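Local structure of teicoplanin pseudoaglycone deacetylase ORF2 (Actinoplanes teichomyceticus, 3DFM) at residues L184-P189 and T263-V268. The protein probably acts as a zinc-dependent deacetylase of the PIG-L family, hydrolysing a linear amide on the teicoplanin pseudoaglycone. Residues are numbered along the deposited sequence; the frame is centred on the assembly and turned at random.
Sequences LWEDLP and TTWPVV. With ZN (zinc ion), chain E.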
ATOM      1  N   LEU A 184       5.882  -9.218  -4.294  1.00 28.32           N
ATOM      2  CA  LEU A 184       5.764  -7.766  -4.117  1.00 28.16           C
ATOM      3  C   LEU A 184       5.290  -7.115  -5.417  1.00 28.21           C
ATOM      4  O   LEU A 184       5.789  -7.445  -6.479  1.00 28.49           O
ATOM      5  CB  LEU A 184       7.084  -7.134  -3.647  1.00 27.52           C
ATOM      6  CG  LEU A 184       7.769  -7.778  -2.432  1.00 27.52           C
ATOM      7  CD1 LEU A 184       9.096  -7.101  -2.145  1.00 29.58           C
ATOM      8  CD2 LEU A 184       6.888  -7.774  -1.188  1.00 24.70           C
ATOM      9  N   TRP A 185       4.328  -6.199  -5.310  1.00 27.74           N
ATOM     10  CA  TRP A 185       3.877  -5.406  -6.445  1.00 27.16           C
ATOM     11  C   TRP A 185       4.735  -4.152  -6.607  1.00 27.51           C
ATOM     12  O   TRP A 185       5.349  -3.683  -5.657  1.00 27.13           O
ATOM     13  CB  TRP A 185       2.397  -5.026  -6.313  1.00 26.49           C
ATOM     14  CG  TRP A 185       1.996  -4.120  -5.150  1.00 25.65           C
ATOM     15  CD1 TRP A 185       2.420  -2.826  -4.903  1.00 24.18           C
ATOM     16  CD2 TRP A 185       1.031  -4.424  -4.138  1.00 25.44           C
ATOM     17  NE1 TRP A 185       1.802  -2.338  -3.774  1.00 24.52           N
ATOM     18  CE2 TRP A 185       0.936  -3.296  -3.292  1.00 25.22           C
ATOM     19  CE3 TRP A 185       0.235  -5.553  -3.859  1.00 26.10           C
ATOM     20  CZ2 TRP A 185       0.081  -3.263  -2.178  1.00 26.11           C
ATOM     21  CZ3 TRP A 185      -0.613  -5.519  -2.740  1.00 25.30           C
ATOM     22  CH2 TRP A 185      -0.677  -4.383  -1.914  1.00 25.30           C
ATOM     23  N   GLU A 186       4.771  -3.629  -7.825  1.00 28.09           N
ATOM     24  CA  GLU A 186       5.452  -2.383  -8.099  1.00 28.35           C
ATOM     25  C   GLU A 186       4.554  -1.246  -7.636  1.00 28.36           C
ATOM     26  O   GLU A 186       3.438  -1.095  -8.147  1.00 28.06           O
ATOM     27  CB  GLU A 186       5.716  -2.277  -9.597  1.00 28.79           C
ATOM     28  CG  GLU A 186       6.386  -0.985 -10.008  1.00 30.02           C
ATOM     29  CD  GLU A 186       6.552  -0.873 -11.517  1.00 30.35           C
ATOM     30  OE1 GLU A 186       5.632  -1.272 -12.271  1.00 30.65           O
ATOM     31  OE2 GLU A 186       7.608  -0.372 -11.940  1.00 31.84           O
ATOM     32  N   ASP A 187       5.038  -0.456  -6.677  1.00 28.71           N
ATOM     33  CA  ASP A 187       4.248   0.643  -6.088  1.00 29.21           C
ATOM     34  C   ASP A 187       3.864   1.692  -7.129  1.00 29.58           C
ATOM     35  O   ASP A 187       4.741   2.264  -7.786  1.00 29.53           O
ATOM     36  CB  ASP A 187       5.017   1.337  -4.957  1.00 29.08           C
ATOM     37  CG  ASP A 187       5.551   0.363  -3.910  1.00 29.92           C
ATOM     38  OD1 ASP A 187       5.155   0.471  -2.731  1.00 29.62           O
ATOM     39  OD2 ASP A 187       6.357  -0.513  -4.274  1.00 31.28           O
ATOM     40  N   LEU A 188       2.563   1.953  -7.269  1.00 29.52           N
ATOM     41  CA  LEU A 188       2.086   3.009  -8.174  1.00 29.63           C
ATOM     42  C   LEU A 188       1.282   4.064  -7.422  1.00 30.20           C
ATOM     43  O   LEU A 188       0.582   3.734  -6.457  1.00 30.80           O
ATOM     44  CB  LEU A 188       1.255   2.413  -9.312  1.00 29.01           C
ATOM     45  CG  LEU A 188       1.922   1.430 -10.269  1.00 28.74           C
ATOM     46  CD1 LEU A 188       0.870   0.871 -11.225  1.00 27.29           C
ATOM     47  CD2 LEU A 188       3.073   2.067 -11.026  1.00 28.01           C
ATOM     48  N   PRO A 189       1.350   5.338  -7.864  1.00 30.47           N
ATOM     49  CA  PRO A 189       2.108   5.835  -9.018  1.00 30.34           C
ATOM     50  C   PRO A 189       3.609   6.056  -8.770  1.00 30.93           C
ATOM     51  O   PRO A 189       4.300   6.530  -9.673  1.00 31.40           O
ATOM     52  CB  PRO A 189       1.411   7.165  -9.343  1.00 30.39           C
ATOM     53  CG  PRO A 189       0.915   7.657  -8.054  1.00 30.29           C
ATOM     54  CD  PRO A 189       0.588   6.417  -7.209  1.00 30.58           C
ATOM     55  N   THR A 263       3.357  -5.218 -12.699  1.00 31.60           N
ATOM     56  CA  THR A 263       4.641  -5.848 -12.363  1.00 31.05           C
ATOM     57  C   THR A 263       4.667  -6.351 -10.911  1.00 30.97           C
ATOM     58  O   THR A 263       4.381  -5.601  -9.972  1.00 29.08           O
ATOM     59  CB  THR A 263       5.796  -4.834 -12.567  1.00 31.65           C
ATOM     60  OG1 THR A 263       5.841  -4.422 -13.942  1.00 32.25           O
ATOM     61  CG2 THR A 263       7.140  -5.429 -12.192  1.00 31.20           C
ATOM     62  N   THR A 264       4.983  -7.637 -10.749  1.00 30.93           N
ATOM     63  CA  THR A 264       5.267  -8.216  -9.433  1.00 31.22           C
ATOM     64  C   THR A 264       6.581  -9.014  -9.476  1.00 31.34           C
ATOM     65  O   THR A 264       7.013  -9.475 -10.542  1.00 31.37           O
ATOM     66  CB  THR A 264       4.125  -9.139  -8.917  1.00 31.06           C
ATOM     67  OG1 THR A 264       3.922 -10.215  -9.837  1.00 31.02           O
ATOM     68  CG2 THR A 264       2.809  -8.367  -8.765  1.00 32.03           C
ATOM     69  N   TRP A 265       7.204  -9.162  -8.308  1.00 31.31           N
ATOM     70  CA  TRP A 265       8.404  -9.974  -8.125  1.00 31.26           C
ATOM     71  C   TRP A 265       8.170 -10.965  -6.967  1.00 31.02           C
ATOM     72  O   TRP A 265       7.669 -10.571  -5.910  1.00 29.91           O
ATOM     73  CB  TRP A 265       9.585  -9.100  -7.715  1.00 31.34           C
ATOM     74  CG  TRP A 265      10.002  -8.022  -8.662  1.00 31.86           C
ATOM     75  CD1 TRP A 265      10.972  -8.102  -9.614  1.00 32.21           C
ATOM     76  CD2 TRP A 265       9.497  -6.683  -8.710  1.00 31.49           C
ATOM     77  NE1 TRP A 265      11.101  -6.895 -10.269  1.00 33.74           N
ATOM     78  CE2 TRP A 265      10.204  -6.005  -9.734  1.00 33.42           C
ATOM     79  CE3 TRP A 265       8.520  -5.988  -7.986  1.00 30.64           C
ATOM     80  CZ2 TRP A 265       9.957  -4.664 -10.059  1.00 33.13           C
ATOM     81  CZ3 TRP A 265       8.283  -4.640  -8.307  1.00 32.26           C
ATOM     82  CH2 TRP A 265       8.992  -4.004  -9.337  1.00 32.44           C
ATOM     83  N   PRO A 266       8.588 -12.235  -7.138  1.00 31.23           N
ATOM     84  CA  PRO A 266       8.540 -13.145  -5.986  1.00 31.27           C
ATOM     85  C   PRO A 266       9.656 -12.780  -5.018  1.00 31.63           C
ATOM     86  O   PRO A 266      10.696 -12.289  -5.453  1.00 31.55           O
ATOM     87  CB  PRO A 266       8.802 -14.518  -6.607  1.00 31.57           C
ATOM     88  CG  PRO A 266       9.649 -14.225  -7.824  1.00 30.99           C
ATOM     89  CD  PRO A 266       9.132 -12.891  -8.344  1.00 31.42           C
ATOM     90  N   VAL A 267       9.426 -12.974  -3.719  1.00 31.68           N
ATOM     91  CA  VAL A 267      10.480 -12.796  -2.721  1.00 31.56           C
ATOM     92  C   VAL A 267      11.001 -14.169  -2.316  1.00 31.59           C
ATOM     93  O   VAL A 267      10.221 -15.083  -2.022  1.00 32.17           O
ATOM     94  CB  VAL A 267      10.006 -12.026  -1.469  1.00 32.08           C
ATOM     95  CG1 VAL A 267      11.178 -11.827  -0.484  1.00 32.61           C
ATOM     96  CG2 VAL A 267       9.446 -10.690  -1.874  1.00 32.47           C
ATOM     97  N   VAL A 268      12.321 -14.314  -2.343  1.00 30.48           N
ATOM     98  CA  VAL A 268      12.957 -15.585  -2.032  1.00 29.94           C
ATOM     99  C   VAL A 268      14.085 -15.334  -1.058  1.00 30.00           C
ATOM    100  O   VAL A 268      14.534 -14.185  -0.898  1.00 29.46           O
ATOM    101  CB  VAL A 268      13.499 -16.285  -3.297  1.00 29.78           C
ATOM    102  CG1 VAL A 268      12.372 -16.544  -4.307  1.00 29.93           C
ATOM    103  CG2 VAL A 268      14.656 -15.486  -3.926  1.00 28.21           C
TER
HETATM  104 ZN    ZN E 404       7.782  -0.390 -13.968  1.00 46.71          ZN
HETATM  105  O   HOH W   1       3.086  -2.195 -12.457  1.00 31.04           O
HETATM  106  O   HOH W   2       8.959  -2.598 -14.314  1.00 42.11           O
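CG of W265 lies opposite its carbonyl carbon and beside its N (chi1 -60°), which swings the indole back toward E186 and presents its benzo edge to that residue, whose extended chain (chi1 178°, CG opposite the backbone N) runs past the edge to a zinc ion. CH2 of W265 touches CB of E186 at 3.7 Å, and CZ3 meets the CA of the same residue; L184 O also lies at this edge, near the ring plane. CG2 of T263, two residues back on the same strand, sits over one face, 3.6 Å above the plane and offset toward the rim. The carboxylate of E186 stands nearly perpendicular to the indole, 89° between planes. Its OE2 binds zinc at 2.0 Å, beside H250 and a water, while OE1 accepts a hydrogen bond from a second water that in turn accepts one from the backbone N of T263. Shortening W265 to an alanine would open a gap beside CA and CB of E186 and is likely to leave the stem of the zinc-binding carboxylate less firmly held. Two bonds, L184 N to W265 O (2.8 Å) and W265 N to L184 O (2.9 Å), join the antiparallel pair, and E186 N adds a third to T263 O. CG of L184 packs tightly on CG2 of V267, 3.4 Å apart. Opposite, W185 packs against helix 19-33 and OG1 of T264 is hydrogen-bonded to NH2 of R183. Strand 263-269 thus adds antiparallel to 182-185, the last parallel strand, as in the Rossmann-like fold of PIG-L deacetylases, with a zinc site just past the C-terminal end of 182-185.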